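Local structure of extracellular PQQ-dependent sugar dehydrogenase (Coprinopsis cinerea, 6JT6) at residues P51-G63 and V140-L152. The protein carries a heme b cytochrome domain that probably takes electrons from the PQQ-dependent sugar-oxidising domain of the same pyranose dehydrogenase and passes them on. Sequence-based numbering, arbitrary orientation.
Sequences PASAGWIGNSLGG and VFGWAFHSTTKPL. With HEM (protoporphyrin IX containing Fe), chain C; ACT (acetate ion), chain F.
Trp56 and His146 meet where strands 56-60 and 138-146 run antiparallel, as neighbouring inner strands of the six-stranded sheet against which the heme packs. Gly55 N and, weakly, Trp56 N both turn to His146 O, a classic beta bulge, while His146 N bonds back to Trp56 O (3.0 Å). From there the paired hydrogen bonds continue through Gly58 with Ala144 to Ser60 with Gly142. The Trp56 side chain starts with CG wedged between its own backbone N and carbonyl carbon (chi1 58°), and its CB lies near CD of Pro151. Farther out, CD1 comes to 3.7 Å from Thr149 O, and CB of His146 sits over the five-membered ring, 3.6 Å from its centroid, in a CH-pi contact. NE1 is hydrogen-bonded to Tyr162 O, outside both segments, which anchors the indole of this buried residue. At the far end of the indole CZ3 meets Ala144 CB at the ring edge (3.7 Å), and CH2 reaches C2C of the heme at 3.8 Å. Were Trp56 replaced by an alanine, His146 CB would probably lose its aromatic partner and Tyr162 O its donor, and a gap would open beside the heme. Ala144 CB touches the porphyrin too, at CHD, and Gly58 lets the heme CBC come close, since a beta carbon there would collide with it. On the opposite face of the sheet Phe145, with CG anti to its backbone N (chi1 -178°), lies alongside Ile57 and brings CZ to Ala54 CB (3.6 Å). The two faces thus differ in task: one packs against strand 26-33 of the other sheet, Ile57 on Trp28 and Phe145 on Ala26, whereas the other offers the heme an apolar wall of indole, methyl and glycine backbone and forms part of the cytochrome domain's heme pocket.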
# COMPACT_ATOMS: atom_id res chain seq x y z
N PRO A 51 6.20 12.57 0.66
CA PRO A 51 6.37 13.89 1.29
C PRO A 51 5.29 14.06 2.36
O PRO A 51 4.15 13.68 2.13
CB PRO A 51 6.13 14.88 0.12
CG PRO A 51 6.51 14.09 -1.08
CD PRO A 51 5.93 12.72 -0.79
N ALA A 52 5.65 14.63 3.51
CA ALA A 52 4.69 14.83 4.60
C ALA A 52 3.53 15.75 4.22
O ALA A 52 2.47 15.72 4.85
CB ALA A 52 5.39 15.38 5.82
N SER A 53 3.73 16.57 3.21
CA SER A 53 2.69 17.50 2.79
C SER A 53 1.68 16.90 1.81
O SER A 53 0.69 17.56 1.48
CB SER A 53 3.34 18.74 2.19
OG SER A 53 4.10 18.42 1.00
N ALA A 54 1.94 15.67 1.32
CA ALA A 54 1.05 15.00 0.37
C ALA A 54 -0.32 14.78 0.98
O ALA A 54 -0.45 14.60 2.18
CB ALA A 54 1.64 13.65 -0.09
N GLY A 55 -1.35 14.71 0.14
CA GLY A 55 -2.71 14.51 0.66
C GLY A 55 -3.05 13.06 0.98
O GLY A 55 -3.47 12.74 2.11
N TRP A 56 -2.86 12.19 -0.00
CA TRP A 56 -3.03 10.75 0.21
C TRP A 56 -2.22 9.95 -0.82
O TRP A 56 -1.76 10.49 -1.84
CB TRP A 56 -4.52 10.35 0.19
CG TRP A 56 -5.31 10.67 -1.06
CD1 TRP A 56 -6.17 11.71 -1.24
CD2 TRP A 56 -5.33 9.90 -2.28
NE1 TRP A 56 -6.73 11.65 -2.52
CE2 TRP A 56 -6.24 10.54 -3.17
CE3 TRP A 56 -4.66 8.73 -2.72
CZ2 TRP A 56 -6.53 10.03 -4.45
CZ3 TRP A 56 -4.94 8.22 -4.00
CH2 TRP A 56 -5.87 8.87 -4.85
N ILE A 57 -2.02 8.67 -0.52
CA ILE A 57 -1.20 7.78 -1.33
C ILE A 57 -1.96 6.45 -1.40
O ILE A 57 -2.41 5.94 -0.37
CB ILE A 57 0.18 7.54 -0.68
CG1 ILE A 57 0.84 8.86 -0.26
CG2 ILE A 57 1.09 6.66 -1.61
CD1 ILE A 57 2.07 8.69 0.64
N GLY A 58 -2.08 5.90 -2.60
CA GLY A 58 -2.88 4.71 -2.83
C GLY A 58 -2.41 3.81 -3.95
O GLY A 58 -1.44 4.11 -4.66
N ASN A 59 -3.05 2.65 -4.05
CA ASN A 59 -2.69 1.70 -5.09
C ASN A 59 -3.93 1.10 -5.73
O ASN A 59 -5.05 1.38 -5.32
CB ASN A 59 -1.72 0.60 -4.58
CG ASN A 59 -2.29 -0.21 -3.42
OD1 ASN A 59 -3.50 -0.28 -3.22
ND2 ASN A 59 -1.41 -0.84 -2.65
N SER A 60 -3.70 0.29 -6.75
CA SER A 60 -4.67 -0.66 -7.24
C SER A 60 -3.93 -1.99 -7.27
O SER A 60 -2.82 -2.08 -7.82
CB SER A 60 -5.15 -0.30 -8.63
OG SER A 60 -5.88 -1.40 -9.15
N LEU A 61 -4.55 -3.02 -6.70
CA LEU A 61 -3.93 -4.35 -6.61
C LEU A 61 -3.96 -5.14 -7.94
O LEU A 61 -3.36 -6.19 -8.04
CB LEU A 61 -4.50 -5.13 -5.40
CG LEU A 61 -4.42 -4.51 -3.99
CD1 LEU A 61 -4.89 -5.50 -2.91
CD2 LEU A 61 -3.01 -4.00 -3.70
N GLY A 62 -4.66 -4.62 -8.95
CA GLY A 62 -4.72 -5.27 -10.25
C GLY A 62 -4.32 -4.36 -11.39
O GLY A 62 -4.46 -4.76 -12.53
N GLY A 63 -3.80 -3.16 -11.08
CA GLY A 63 -3.32 -2.23 -12.09
C GLY A 63 -4.34 -1.15 -12.42
O GLY A 63 -4.22 0.02 -12.00
N VAL A 140 0.57 -6.57 -12.37
CA VAL A 140 0.53 -5.14 -12.70
C VAL A 140 -0.19 -4.44 -11.55
O VAL A 140 -1.34 -4.76 -11.27
CB VAL A 140 -0.19 -4.81 -14.03
CG1 VAL A 140 -0.11 -3.29 -14.34
CG2 VAL A 140 0.45 -5.58 -15.20
N PHE A 141 0.50 -3.51 -10.89
CA PHE A 141 -0.10 -2.71 -9.81
C PHE A 141 -0.30 -1.29 -10.30
O PHE A 141 0.48 -0.77 -11.12
CB PHE A 141 0.80 -2.68 -8.55
CG PHE A 141 0.64 -3.89 -7.62
CD1 PHE A 141 -0.14 -4.99 -7.97
CD2 PHE A 141 1.34 -3.93 -6.41
CE1 PHE A 141 -0.26 -6.10 -7.11
CE2 PHE A 141 1.23 -5.02 -5.54
CZ PHE A 141 0.42 -6.12 -5.90
N GLY A 142 -1.32 -0.66 -9.74
CA GLY A 142 -1.53 0.76 -9.95
C GLY A 142 -0.97 1.54 -8.77
O GLY A 142 -0.76 0.98 -7.66
N TRP A 143 -0.63 2.80 -9.03
CA TRP A 143 -0.25 3.73 -7.95
C TRP A 143 -1.06 5.01 -8.17
O TRP A 143 -1.37 5.36 -9.31
CB TRP A 143 1.28 4.01 -7.95
CG TRP A 143 1.85 4.55 -9.20
CD1 TRP A 143 2.38 3.84 -10.28
CD2 TRP A 143 1.93 5.93 -9.57
NE1 TRP A 143 2.80 4.71 -11.26
CE2 TRP A 143 2.54 5.99 -10.86
CE3 TRP A 143 1.59 7.14 -8.92
CZ2 TRP A 143 2.80 7.22 -11.52
CZ3 TRP A 143 1.84 8.37 -9.58
CH2 TRP A 143 2.42 8.38 -10.89
N ALA A 144 -1.40 5.70 -7.08
CA ALA A 144 -2.17 6.94 -7.17
C ALA A 144 -1.77 7.85 -6.02
O ALA A 144 -1.39 7.37 -4.93
CB ALA A 144 -3.70 6.66 -7.16
N PHE A 145 -1.85 9.16 -6.25
CA PHE A 145 -1.25 10.10 -5.34
C PHE A 145 -1.96 11.42 -5.46
O PHE A 145 -2.17 11.91 -6.57
CB PHE A 145 0.22 10.22 -5.74
CG PHE A 145 1.06 11.11 -4.87
CD1 PHE A 145 1.61 10.65 -3.68
CD2 PHE A 145 1.39 12.41 -5.32
CE1 PHE A 145 2.44 11.49 -2.91
CE2 PHE A 145 2.23 13.23 -4.57
CZ PHE A 145 2.75 12.77 -3.35
N HIS A 146 -2.33 12.00 -4.31
CA HIS A 146 -2.74 13.40 -4.30
C HIS A 146 -1.64 14.22 -3.64
O HIS A 146 -1.34 14.04 -2.45
CB HIS A 146 -4.03 13.61 -3.54
CG HIS A 146 -4.76 14.83 -3.98
ND1 HIS A 146 -4.25 16.10 -3.83
CD2 HIS A 146 -5.93 14.97 -4.65
CE1 HIS A 146 -5.10 16.97 -4.33
NE2 HIS A 146 -6.12 16.31 -4.84
N SER A 147 -1.03 15.10 -4.41
CA SER A 147 0.16 15.84 -3.96
C SER A 147 -0.08 16.84 -2.84
O SER A 147 0.88 17.30 -2.21
CB SER A 147 0.82 16.54 -5.17
OG SER A 147 0.01 17.61 -5.62
N THR A 148 -1.33 17.23 -2.59
CA THR A 148 -1.57 18.34 -1.61
C THR A 148 -2.69 18.13 -0.62
O THR A 148 -2.60 18.61 0.49
CB THR A 148 -1.86 19.71 -2.29
OG1 THR A 148 -3.14 19.64 -2.97
CG2 THR A 148 -0.71 20.11 -3.28
N THR A 149 -3.77 17.47 -1.04
CA THR A 149 -5.01 17.64 -0.32
C THR A 149 -5.48 16.32 0.31
O THR A 149 -5.69 15.32 -0.41
CB THR A 149 -6.11 18.26 -1.22
OG1 THR A 149 -5.66 19.54 -1.73
CG2 THR A 149 -7.46 18.43 -0.45
N LYS A 150 -5.62 16.35 1.64
CA LYS A 150 -6.12 15.20 2.44
C LYS A 150 -7.54 14.79 2.06
O LYS A 150 -8.28 15.59 1.45
CB LYS A 150 -6.15 15.53 3.93
CG LYS A 150 -4.86 15.99 4.57
CD LYS A 150 -3.81 14.91 4.73
CE LYS A 150 -2.50 15.57 5.13
NZ LYS A 150 -1.60 14.63 5.88
N PRO A 151 -7.95 13.55 2.45
CA PRO A 151 -9.36 13.24 2.33
C PRO A 151 -10.19 14.29 3.12
O PRO A 151 -9.69 14.92 4.06
CB PRO A 151 -9.46 11.83 2.95
CG PRO A 151 -8.12 11.22 2.61
CD PRO A 151 -7.17 12.36 2.90
N LEU A 152 -11.43 14.49 2.69
CA LEU A 152 -12.24 15.66 3.11
C LEU A 152 -12.45 15.67 4.60
O LEU A 152 -12.46 16.74 5.21
CB LEU A 152 -13.61 15.63 2.42
CG LEU A 152 -13.80 15.98 0.94
CD1 LEU A 152 -13.85 17.48 0.76
CD2 LEU A 152 -12.81 15.35 -0.04
CHA HEM C . -6.68 6.45 -13.19
CHB HEM C . -10.55 9.06 -11.82
CHC HEM C . -9.68 7.98 -7.18
CHD HEM C . -6.35 4.68 -8.68
C1A HEM C . -7.78 7.30 -13.21
C2A HEM C . -8.24 7.98 -14.37
C3A HEM C . -9.33 8.72 -13.96
C4A HEM C . -9.54 8.50 -12.57
CMA HEM C . -10.18 9.63 -14.83
CAA HEM C . -7.67 7.90 -15.77
CBA HEM C . -6.25 8.49 -15.89
CGA HEM C . -6.09 9.89 -15.35
O1A HEM C . -5.40 10.13 -14.33
O2A HEM C . -6.65 10.83 -15.94
C1B HEM C . -10.64 9.01 -10.43
C2B HEM C . -11.61 9.77 -9.68
C3B HEM C . -11.33 9.50 -8.35
C4B HEM C . -10.20 8.55 -8.34
CMB HEM C . -12.67 10.71 -10.27
CAB HEM C . -11.99 9.98 -7.11
CBB HEM C . -12.49 11.20 -6.95
C1C HEM C . -8.74 6.90 -7.18
C2C HEM C . -8.28 6.24 -6.02
C3C HEM C . -7.33 5.29 -6.43
C4C HEM C . -7.20 5.41 -7.87
CMC HEM C . -8.80 6.52 -4.62
CAC HEM C . -6.62 4.32 -5.55
CBC HEM C . -6.23 4.66 -4.30
C1D HEM C . -6.15 4.99 -10.03
C2D HEM C . -5.14 4.29 -10.85
C3D HEM C . -5.24 4.76 -12.10
C4D HEM C . -6.33 5.75 -12.04
CMD HEM C . -4.15 3.24 -10.41
CAD HEM C . -4.36 4.38 -13.29
CBD HEM C . -4.76 3.10 -14.01
CGD HEM C . -6.01 3.36 -14.80
O1D HEM C . -7.09 2.75 -14.57
O2D HEM C . -5.97 4.24 -15.67
NA HEM C . -8.56 7.65 -12.11
NB HEM C . -9.85 8.32 -9.61
NC HEM C . -8.05 6.42 -8.26
ND HEM C . -6.87 5.85 -10.80
FE HEM C . -8.31 7.03 -10.24
C ACT F . -2.17 -8.12 -10.58
O ACT F . -2.23 -7.98 -11.87
OXT ACT F . -3.00 -8.57 -9.74
CH3 ACT F . -1.00 -7.69 -9.81
O HOH W 1 -1.25 18.68 2.79
O HOH W 2 -1.67 12.58 4.20